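Local coordinates for protein peptidase S8 and S53, subtilisin, kexin, sedolisin (Mycobacterium smegmatis, PDB 4KG7) that probably cleaves peptide bonds as a subtilisin-like serine endopeptidase, the mycosin protease of the type VII (ESX-3) secretion system, at residues A[337-340]-A[341-345]; A[199-203]-A[204-208]; A[253-256]-A[257-260]; A[164-167]-A[168-172]. One frame throughout, in Å; residues are numbered along the deposited sequence.

Contact 1: residues A[337-340]-A[341-345]; sequences PDLT and ARQVV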
loop_
_atom_site.group_PDB
_atom_site.type_symbol
_atom_site.label_atom_id
_atom_site.label_comp_id
_atom_site.label_asym_id
_atom_site.label_seq_id
_atom_site.Cartn_x
_atom_site.Cartn_y
_atom_site.Cartn_z
ATOM N N PRO A 337 15.851 12.235 -9.897
ATOM C CA PRO A 337 15.120 11.535 -10.974
ATOM C C PRO A 337 15.898 10.487 -11.756
ATOM O O PRO A 337 15.284 9.682 -12.446
ATOM C CB PRO A 337 14.667 12.670 -11.897
ATOM C CG PRO A 337 15.646 13.726 -11.645
ATOM C CD PRO A 337 16.028 13.671 -10.208
ATOM N N ASP A 338 17.201 10.435 -11.565
ATOM C CA ASP A 338 18.018 9.485 -12.264
ATOM C C ASP A 338 18.256 8.210 -11.476
ATOM O O ASP A 338 18.763 7.238 -12.037
ATOM C CB ASP A 338 19.334 10.133 -12.690
ATOM C CG ASP A 338 19.137 11.164 -13.794
ATOM O OD1 ASP A 338 18.079 11.125 -14.470
ATOM O OD2 ASP A 338 20.030 11.986 -14.006
ATOM N N LEU A 339 17.857 8.178 -10.211
ATOM C CA LEU A 339 18.010 6.963 -9.420
ATOM C C LEU A 339 17.098 5.862 -9.947
ATOM O O LEU A 339 15.938 6.098 -10.325
ATOM C CB LEU A 339 17.675 7.207 -7.935
ATOM C CG LEU A 339 18.622 8.164 -7.204
ATOM C CD1 LEU A 339 18.162 8.278 -5.753
ATOM C CD2 LEU A 339 20.076 7.696 -7.359
ATOM N N THR A 340 17.616 4.641 -9.950
ATOM C CA THR A 340 16.790 3.440 -10.223
ATOM C C THR A 340 15.903 3.129 -9.027
ATOM O O THR A 340 16.129 3.622 -7.938
ATOM C CB THR A 340 17.677 2.208 -10.496
ATOM O OG1 THR A 340 18.389 1.881 -9.297
ATOM C CG2 THR A 340 18.619 2.480 -11.625
ATOM N N ALA A 341 14.930 2.259 -9.248
ATOM C CA ALA A 341 14.064 1.830 -8.175
ATOM C C ALA A 341 14.887 1.180 -7.074
ATOM O O ALA A 341 14.619 1.416 -5.904
ATOM C CB ALA A 341 13.004 0.861 -8.675
ATOM N N ARG A 342 15.899 0.390 -7.424
ATOM C CA ARG A 342 16.698 -0.250 -6.350
ATOM C C ARG A 342 17.409 0.824 -5.529
ATOM O O ARG A 342 17.503 0.717 -4.297
ATOM C CB ARG A 342 17.740 -1.219 -6.878
ATOM C CG ARG A 342 17.215 -2.489 -7.510
ATOM C CD ARG A 342 18.367 -3.254 -8.060
ATOM N NE ARG A 342 18.107 -4.623 -8.471
ATOM C CZ ARG A 342 18.282 -5.098 -9.704
ATOM N NH1 ARG A 342 18.680 -4.330 -10.704
ATOM N NH2 ARG A 342 18.076 -6.386 -9.917
ATOM N N GLN A 343 17.931 1.843 -6.201
ATOM C CA GLN A 343 18.636 2.926 -5.498
ATOM C C GLN A 343 17.671 3.674 -4.595
ATOM O O GLN A 343 18.035 4.060 -3.492
ATOM C CB GLN A 343 19.305 3.887 -6.475
ATOM C CG GLN A 343 20.554 3.330 -7.116
ATOM C CD GLN A 343 21.115 4.262 -8.180
ATOM O OE1 GLN A 343 20.444 4.575 -9.165
ATOM N NE2 GLN A 343 22.359 4.700 -8.003
ATOM N N VAL A 344 16.424 3.860 -5.043
ATOM C CA VAL A 344 15.448 4.589 -4.256
ATOM C C VAL A 344 15.078 3.797 -3.011
ATOM O O VAL A 344 15.025 4.361 -1.910
ATOM C CB VAL A 344 14.180 4.902 -5.087
ATOM C CG1 VAL A 344 13.065 5.464 -4.212
ATOM C CG2 VAL A 344 14.498 5.871 -6.216
ATOM N N VAL A 345 14.857 2.498 -3.176
ATOM C CA VAL A 345 14.543 1.651 -2.036
ATOM C C VAL A 345 15.715 1.664 -1.029
ATOM O O VAL A 345 15.521 1.785 0.157
ATOM C CB VAL A 345 14.150 0.222 -2.484
ATOM C CG1 VAL A 345 14.106 -0.727 -1.285
ATOM C CG2 VAL A 345 12.805 0.260 -3.210
HETATM O O HOH W 1 21.199 5.709 -11.412
#

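Contact 2: residues A[199-203]-A[204-208]; sequences LRYAA and LEKDA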
loop_
_atom_site.group_PDB
_atom_site.type_symbol
_atom_site.label_atom_id
_atom_site.label_comp_id
_atom_site.label_asym_id
_atom_site.label_seq_id
_atom_site.Cartn_x
_atom_site.Cartn_y
_atom_site.Cartn_z
ATOM N N LEU A 199 5.550 -8.579 -10.879
ATOM C CA LEU A 199 6.290 -7.697 -9.968
ATOM C C LEU A 199 7.716 -7.467 -10.421
ATOM O O LEU A 199 8.204 -6.356 -10.352
ATOM C CB LEU A 199 6.275 -8.267 -8.557
ATOM C CG LEU A 199 4.877 -8.374 -7.909
ATOM C CD1 LEU A 199 4.944 -9.315 -6.731
ATOM C CD2 LEU A 199 4.302 -7.014 -7.498
ATOM N N ARG A 200 8.371 -8.518 -10.899
ATOM C CA ARG A 200 9.699 -8.388 -11.469
ATOM C C ARG A 200 9.729 -7.493 -12.700
ATOM O O ARG A 200 10.621 -6.676 -12.852
ATOM C CB ARG A 200 10.279 -9.764 -11.798
ATOM C CG ARG A 200 11.704 -9.716 -12.309
ATOM C CD ARG A 200 12.257 -11.096 -12.574
ATOM N NE ARG A 200 13.522 -11.072 -13.309
ATOM C CZ ARG A 200 13.627 -10.940 -14.633
ATOM N NH1 ARG A 200 12.565 -10.741 -15.409
ATOM N NH2 ARG A 200 14.822 -10.961 -15.202
ATOM N N TYR A 201 8.767 -7.666 -13.599
ATOM C CA TYR A 201 8.638 -6.799 -14.778
ATOM C C TYR A 201 8.519 -5.335 -14.406
ATOM O O TYR A 201 9.230 -4.456 -14.914
ATOM C CB TYR A 201 7.442 -7.249 -15.601
ATOM C CG TYR A 201 7.065 -6.331 -16.739
ATOM C CD1 TYR A 201 7.812 -6.291 -17.891
ATOM C CD2 TYR A 201 5.982 -5.476 -16.628
ATOM C CE1 TYR A 201 7.474 -5.446 -18.927
ATOM C CE2 TYR A 201 5.601 -4.639 -17.664
ATOM C CZ TYR A 201 6.374 -4.609 -18.811
ATOM O OH TYR A 201 6.061 -3.816 -19.878
ATOM N N ALA A 202 7.633 -5.060 -13.456
ATOM C CA ALA A 202 7.384 -3.689 -13.046
ATOM C C ALA A 202 8.584 -3.103 -12.315
ATOM O O ALA A 202 8.908 -1.945 -12.512
ATOM C CB ALA A 202 6.130 -3.593 -12.180
ATOM N N ALA A 203 9.230 -3.908 -11.461
ATOM C CA ALA A 203 10.322 -3.379 -10.630
ATOM C C ALA A 203 11.633 -3.218 -11.365
ATOM O O ALA A 203 12.349 -2.282 -11.059
ATOM C CB ALA A 203 10.528 -4.219 -9.395
ATOM N N LEU A 204 11.920 -4.092 -12.317
ATOM C CA LEU A 204 13.216 -4.079 -13.008
ATOM C C LEU A 204 13.091 -3.450 -14.404
ATOM O O LEU A 204 13.518 -2.300 -14.622
ATOM C CB LEU A 204 13.820 -5.500 -13.015
ATOM C CG LEU A 204 14.141 -6.095 -11.638
ATOM C CD1 LEU A 204 14.942 -7.378 -11.822
ATOM C CD2 LEU A 204 14.844 -5.130 -10.717
ATOM N N GLU A 205 12.420 -4.128 -15.326
ATOM C CA GLU A 205 12.325 -3.616 -16.679
ATOM C C GLU A 205 11.661 -2.252 -16.707
ATOM O O GLU A 205 12.131 -1.355 -17.429
ATOM C CB GLU A 205 11.544 -4.559 -17.574
ATOM C CG GLU A 205 11.401 -4.018 -18.992
ATOM C CD GLU A 205 10.890 -5.020 -20.000
ATOM O OE1 GLU A 205 10.942 -6.240 -19.728
ATOM O OE2 GLU A 205 10.456 -4.587 -21.103
ATOM N N LYS A 206 10.583 -2.069 -15.931
ATOM C CA LYS A 206 9.898 -0.778 -15.920
ATOM C C LYS A 206 10.372 0.139 -14.791
ATOM O O LYS A 206 9.932 1.282 -14.716
ATOM C CB LYS A 206 8.390 -0.949 -15.886
ATOM C CG LYS A 206 7.818 -1.804 -17.029
ATOM C CD LYS A 206 8.078 -1.240 -18.412
ATOM C CE LYS A 206 7.355 0.069 -18.641
ATOM N NZ LYS A 206 7.537 0.591 -20.039
ATOM N N ASP A 207 11.247 -0.361 -13.928
ATOM C CA ASP A 207 11.957 0.475 -12.960
ATOM C C ASP A 207 11.037 1.190 -11.985
ATOM O O ASP A 207 11.333 2.310 -11.551
ATOM C CB ASP A 207 12.863 1.504 -13.673
ATOM C CG ASP A 207 13.860 2.183 -12.716
ATOM O OD1 ASP A 207 14.511 1.479 -11.931
ATOM O OD2 ASP A 207 13.995 3.424 -12.794
ATOM N N ALA A 208 9.935 0.539 -11.600
ATOM C CA ALA A 208 9.001 1.127 -10.632
ATOM C C ALA A 208 9.330 0.712 -9.213
ATOM O O ALA A 208 9.661 -0.448 -8.984
ATOM C CB ALA A 208 7.580 0.714 -10.971
HETATM O O HOH W 2 12.266 -7.127 -15.508
HETATM O O HOH W 3 7.548 -3.406 -21.989
#

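Contact 3: residues A[253-256]-A[257-260]; sequences SWWQ and PYVL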
loop_
_atom_site.group_PDB
_atom_site.type_symbol
_atom_site.label_atom_id
_atom_site.label_comp_id
_atom_site.label_asym_id
_atom_site.label_seq_id
_atom_site.Cartn_x
_atom_site.Cartn_y
_atom_site.Cartn_z
ATOM N N SER A 253 3.804 -8.730 -0.314
ATOM C CA SER A 253 5.012 -8.426 0.481
ATOM C C SER A 253 6.098 -9.472 0.423
ATOM O O SER A 253 7.284 -9.136 0.443
ATOM C CB SER A 253 4.666 -8.181 1.955
ATOM O OG SER A 253 4.131 -6.892 2.148
ATOM N N TRP A 254 5.731 -10.747 0.391
ATOM C CA TRP A 254 6.774 -11.773 0.445
ATOM C C TRP A 254 7.629 -11.832 -0.809
ATOM O O TRP A 254 8.680 -12.443 -0.791
ATOM C CB TRP A 254 6.210 -13.116 0.846
ATOM C CG TRP A 254 5.554 -13.873 -0.238
ATOM C CD1 TRP A 254 4.704 -13.408 -1.195
ATOM C CD2 TRP A 254 5.688 -15.269 -0.451
ATOM N NE1 TRP A 254 4.301 -14.448 -2.006
ATOM C CE2 TRP A 254 4.884 -15.602 -1.563
ATOM C CE3 TRP A 254 6.399 -16.282 0.200
ATOM C CZ2 TRP A 254 4.779 -16.909 -2.045
ATOM C CZ3 TRP A 254 6.307 -17.586 -0.280
ATOM C CH2 TRP A 254 5.497 -17.889 -1.397
ATOM N N TRP A 255 7.214 -11.127 -1.867
ATOM C CA TRP A 255 7.973 -11.087 -3.120
ATOM C C TRP A 255 9.159 -10.130 -3.051
ATOM O O TRP A 255 9.315 -9.241 -3.879
ATOM C CB TRP A 255 7.040 -10.790 -4.325
ATOM C CG TRP A 255 6.419 -12.019 -4.868
ATOM C CD1 TRP A 255 5.117 -12.441 -4.742
ATOM C CD2 TRP A 255 7.091 -13.024 -5.609
ATOM N NE1 TRP A 255 4.949 -13.641 -5.395
ATOM C CE2 TRP A 255 6.148 -14.022 -5.937
ATOM C CE3 TRP A 255 8.401 -13.156 -6.067
ATOM C CZ2 TRP A 255 6.500 -15.158 -6.658
ATOM C CZ3 TRP A 255 8.747 -14.280 -6.795
ATOM C CH2 TRP A 255 7.804 -15.261 -7.083
ATOM N N GLN A 256 10.072 -10.395 -2.124
ATOM C CA GLN A 256 11.356 -9.748 -2.092
ATOM C C GLN A 256 12.169 -10.255 -3.297
ATOM O O GLN A 256 12.076 -11.437 -3.673
ATOM C CB GLN A 256 12.038 -10.078 -0.754
ATOM C CG GLN A 256 11.232 -9.591 0.434
ATOM C CD GLN A 256 10.978 -8.115 0.364
ATOM O OE1 GLN A 256 11.925 -7.345 0.317
ATOM N NE2 GLN A 256 9.723 -7.723 0.219
ATOM N N PRO A 257 12.977 -9.374 -3.913
ATOM C CA PRO A 257 13.282 -7.988 -3.565
ATOM C C PRO A 257 12.450 -6.932 -4.276
ATOM O O PRO A 257 12.718 -5.741 -4.136
ATOM C CB PRO A 257 14.741 -7.859 -3.995
ATOM C CG PRO A 257 14.777 -8.667 -5.230
ATOM C CD PRO A 257 13.896 -9.862 -4.952
ATOM N N TYR A 258 11.426 -7.345 -5.005
ATOM C CA TYR A 258 10.701 -6.446 -5.906
ATOM C C TYR A 258 9.772 -5.453 -5.191
ATOM O O TYR A 258 9.392 -4.432 -5.779
ATOM C CB TYR A 258 9.887 -7.269 -6.896
ATOM C CG TYR A 258 10.713 -8.352 -7.537
ATOM C CD1 TYR A 258 11.875 -8.057 -8.281
ATOM C CD2 TYR A 258 10.373 -9.671 -7.395
ATOM C CE1 TYR A 258 12.642 -9.069 -8.827
ATOM C CE2 TYR A 258 11.115 -10.685 -7.961
ATOM C CZ TYR A 258 12.251 -10.385 -8.687
ATOM O OH TYR A 258 12.964 -11.433 -9.230
ATOM N N VAL A 259 9.389 -5.789 -3.957
ATOM C CA VAL A 259 8.368 -5.087 -3.210
ATOM C C VAL A 259 8.983 -4.594 -1.893
ATOM O O VAL A 259 9.734 -5.344 -1.250
ATOM C CB VAL A 259 7.204 -6.022 -2.868
ATOM C CG1 VAL A 259 6.197 -5.324 -1.948
ATOM C CG2 VAL A 259 6.528 -6.559 -4.139
ATOM N N LEU A 260 8.753 -3.332 -1.545
ATOM C CA LEU A 260 9.136 -2.751 -0.270
ATOM C C LEU A 260 7.908 -2.899 0.599
ATOM O O LEU A 260 6.885 -2.242 0.370
ATOM C CB LEU A 260 9.520 -1.273 -0.401
ATOM C CG LEU A 260 9.868 -0.529 0.894
ATOM C CD1 LEU A 260 10.947 -1.254 1.710
ATOM C CD2 LEU A 260 10.295 0.888 0.502
#

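Contact 4: residues A[164-167]-A[168-172]; sequences AVVR and AADMG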
loop_
_atom_site.group_PDB
_atom_site.type_symbol
_atom_site.label_atom_id
_atom_site.label_comp_id
_atom_site.label_asym_id
_atom_site.label_seq_id
_atom_site.Cartn_x
_atom_site.Cartn_y
_atom_site.Cartn_z
ATOM N N ALA A 164 -2.896 -5.888 -12.786
ATOM C CA ALA A 164 -2.926 -4.468 -12.403
ATOM C C ALA A 164 -1.533 -3.888 -12.261
ATOM O O ALA A 164 -1.311 -2.716 -12.553
ATOM C CB ALA A 164 -3.703 -4.292 -11.113
ATOM N N VAL A 165 -0.611 -4.695 -11.780
ATOM C CA VAL A 165 0.773 -4.264 -11.622
ATOM C C VAL A 165 1.409 -3.979 -12.976
ATOM O O VAL A 165 2.052 -2.964 -13.155
ATOM C CB VAL A 165 1.580 -5.299 -10.795
ATOM C CG1 VAL A 165 3.086 -5.136 -10.968
ATOM C CG2 VAL A 165 1.167 -5.270 -9.325
ATOM N N VAL A 166 1.219 -4.889 -13.927
ATOM C CA VAL A 166 1.682 -4.674 -15.284
ATOM C C VAL A 166 1.029 -3.432 -15.876
ATOM O O VAL A 166 1.700 -2.624 -16.510
ATOM C CB VAL A 166 1.398 -5.894 -16.148
ATOM C CG1 VAL A 166 1.668 -5.556 -17.608
ATOM C CG2 VAL A 166 2.253 -7.046 -15.659
ATOM N N ARG A 167 -0.283 -3.290 -15.698
ATOM C CA ARG A 167 -0.991 -2.114 -16.229
ATOM C C ARG A 167 -0.437 -0.807 -15.652
ATOM O O ARG A 167 -0.162 0.121 -16.390
ATOM C CB ARG A 167 -2.479 -2.255 -15.928
ATOM C CG ARG A 167 -3.363 -1.213 -16.565
ATOM C CD ARG A 167 -4.808 -1.455 -16.156
ATOM N NE ARG A 167 -5.718 -0.612 -16.945
ATOM C CZ ARG A 167 -6.082 -0.833 -18.218
ATOM N NH1 ARG A 167 -5.708 -1.943 -18.856
ATOM N NH2 ARG A 167 -6.918 0.016 -18.839
ATOM N N ALA A 168 -0.213 -0.775 -14.345
ATOM C CA ALA A 168 0.340 0.407 -13.694
ATOM C C ALA A 168 1.703 0.756 -14.276
ATOM O O ALA A 168 1.983 1.901 -14.577
ATOM C CB ALA A 168 0.462 0.171 -12.210
ATOM N N ALA A 169 2.572 -0.239 -14.376
ATOM C CA ALA A 169 3.928 -0.015 -14.909
ATOM C C ALA A 169 3.864 0.482 -16.320
ATOM O O ALA A 169 4.567 1.438 -16.680
ATOM C CB ALA A 169 4.755 -1.295 -14.832
ATOM N N ASP A 170 3.025 -0.138 -17.141
ATOM C CA ASP A 170 2.939 0.244 -18.552
ATOM C C ASP A 170 2.319 1.603 -18.749
ATOM O O ASP A 170 2.593 2.241 -19.764
ATOM C CB ASP A 170 2.205 -0.820 -19.356
ATOM C CG ASP A 170 3.040 -2.033 -19.576
ATOM O OD1 ASP A 170 4.262 -1.997 -19.283
ATOM O OD2 ASP A 170 2.492 -3.041 -20.068
ATOM N N MET A 171 1.494 2.043 -17.801
ATOM C CA MET A 171 0.959 3.425 -17.795
ATOM C C MET A 171 1.971 4.487 -17.323
ATOM O O MET A 171 1.648 5.686 -17.313
ATOM C CB MET A 171 -0.322 3.504 -16.965
ATOM C CG MET A 171 -1.504 2.812 -17.628
ATOM S SD MET A 171 -2.990 2.931 -16.623
ATOM C CE MET A 171 -3.488 4.611 -16.958
ATOM N N GLY A 172 3.181 4.079 -16.968
ATOM C CA GLY A 172 4.250 5.005 -16.640
ATOM C C GLY A 172 4.430 5.293 -15.156
ATOM O O GLY A 172 5.173 6.211 -14.784
#

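Contact 1: residues A[337-340]-A[341-345]
Thr-340 and Gln-343 exchange bonds across the first turn of helix 341-350 as a capping box, with Thr-340 at the N-cap. The backbone N of Gln-343 donates to Thr-340 OG1 at 3.1 Å, because chi1 of 66° sets that hydroxyl between the threonine's own N and carbonyl carbon, turned to the helix end. In return Thr-340 N donates to Gln-343 OE1 at 2.9 Å, an almost straight bond of 169° that lies in the amide carbonyl plane on a lone pair. The glutamine reaches back with its chain extended beyond CG. The close-packed part lies beside this box: Leu-339 CB rests on Val-344 CG2 at 3.9 Å, and Val-344 CG2 also comes to 3.3 Å from Thr-340 O, the carbonyl that accepts from Val-344 N. The Leu-339 and Gln-343 side chains cross at about a right angle, with Leu-339 CD2 3.6 Å from Gln-343 OE1. The solvent side is looser. There a water donates to both Asp-338 O and Gln-343 OE1, the latter at 2.6 Å, so the amide oxygen serves the cap and the water together, while the Arg-342 side chain leads away from the loop. Ala-341 and Val-344 pack on Val-209 of strand 209-213, Val-344 also meets Val-332 and Arg-333 of helix 318-335, and Arg-333 hydrogen-bonds to Leu-339 O.

Contact 2: residues A[199-203]-A[204-208]
The backbone of Tyr-201 and Lys-206 closes a wider, pi-type turn as helix 193-205 ends: Lys-206 N donates to Tyr-201 O at 2.9 Å. One residue earlier Leu-204 N still bonds to Arg-200 O in the ordinary helical pattern, whereas Ala-208 N, six residues on, bonds to Ala-202 O at 2.8 Å. Asp-207, with positive phi, turns the chain out of the helix, and its CA makes a CH...O contact with Ala-203 O. A water at the widened turn donates to Arg-200 O and accepts from Glu-205 N. Among the side chains, Tyr-201 is flanked by two residues. Lys-206 runs alongside it, pointing the same way; its chi1 of -56° puts CG over one face, 3.9 Å from the ring centroid, a CH-pi contact displaced toward the rim. The bend at chi2 (-61°) then brings CD to 3.6 Å from Tyr-201 OH. The carboxylate of Glu-205 approaches Tyr-201 CE1 at 3.6 Å through CD, its plane 70° from the ring. Leu-204 CD1 meets Arg-200 CG at 4.0 Å. A second water, in the ring plane, donates to Tyr-201 OH and Glu-205 OE2. Two polar partners, Asp-170 and this water, hold the phenol oxygen and probably restrain its orientation, while a lysine methylene, not the ammonium, lies over the face, so the contact is CH-pi and not cation-pi.

Contact 3: residues A[253-256]-A[257-260]
Gln-256 bends at chi2 (-57°), and this bend carries its amide NE2 to Val-259 O across the turn. The bond is 2.8 Å long, with the carbonyl tilted 28° out of the amide plane. The same nitrogen donates to Ser-253 O, also at 2.8 Å, but here the acceptor lies in the amide plane and the approach is straighter, at 161°. Two carbonyls on different parts of the loop thus share one amide group, which fixes its rotation and ties the start of the turn to Val-259. On the backbone, Trp-255 O faces Tyr-258 N at 3.1 Å and Val-259 N at 3.5 Å, both weak bonds. The Gln-256–Pro-257 peptide is cis, which brings the flanking CA atoms to 3.0 Å and reverses the chain sharply. Pro-257 CD then sits over the centre of the Tyr-258 ring, 4.0 Å above its plane. Beyond it, Tyr-258 CE2 meets Trp-255 CE3 at 4.1 Å as the two side chains pass at a slant, and Val-259 CG1 lies 4.1 Å from Ser-253 CA. Tyr-258 also packs on Leu-199 and Ala-203 of helix 193-205, and Trp-255 NE1 bonds to Gln-192. An inverse gamma turn centred on Trp-255 and a type VI beta turn with cis Pro-257 together lead into strand 259-265 of the parallel subtilisin-fold sheet.

Contact 4: residues A[164-167]-A[168-172]
A Schellman motif closes helix 150-170, and Arg-167 and Met-171 meet where the helix ends. Met-171 N donates to Arg-167 O at 2.9 Å, and Gly-172 N returns to Ala-169 O at 3.0 Å. Gly-172 has positive phi (96°), where a side chain would press on the preceding carbonyl oxygen. Before the cap the helix keeps its regular bonds, Ala-168 N to Ala-164 O, Ala-169 N to Val-165 O and Asp-170 N to Val-166 O. Met-171 lays CG against the carbonyl that accepts from its own N, 3.3 Å from Arg-167 O, and its SD passes Arg-167 CG at 4.2 Å. The arginine chain is extended from CG to NE, with CG anti to the backbone N (chi1 -172°), and its NE and NH1 bond to Gly-88 O and Gly-18 O. Val-166 CG1 and Asp-170 OD2 lie 3.6 Å apart with the side chains side by side, while Asp-170 OD1 bonds to Tyr-201 OH. Ala-164 and Ala-168 both pack on Ile-133 of strand 129-134, small side chains consistent with a close approach of helix to sheet, as where a helix packs against the parallel sheet of the subtilisin fold.

How the contacts relate
Contact 2 touches each of the other three, which do not touch one another. Asp-207 OD1 of contact 2 reaches Ala-341 N of contact 1 at 2.8 Å, a probable hydrogen bond that joins the end of one helix to the start of another. Tyr-201 OH meets Asp-170 OD1 of contact 4 at 2.6 Å, probably likewise hydrogen-bonded, beside Ala-202 CB on Val-165 CG1 at 3.6 Å. Contact 3 packs on contact 2 through Leu-199 CD1 and Trp-255 CB, 3.5 Å apart. Of the predicted charge relay, the Ser-319 side chain is about 11 Å from that of Ser-253, and that of Asp-73 about 10 Å from Ala-164's; contacts 1 and 2 lie away from it.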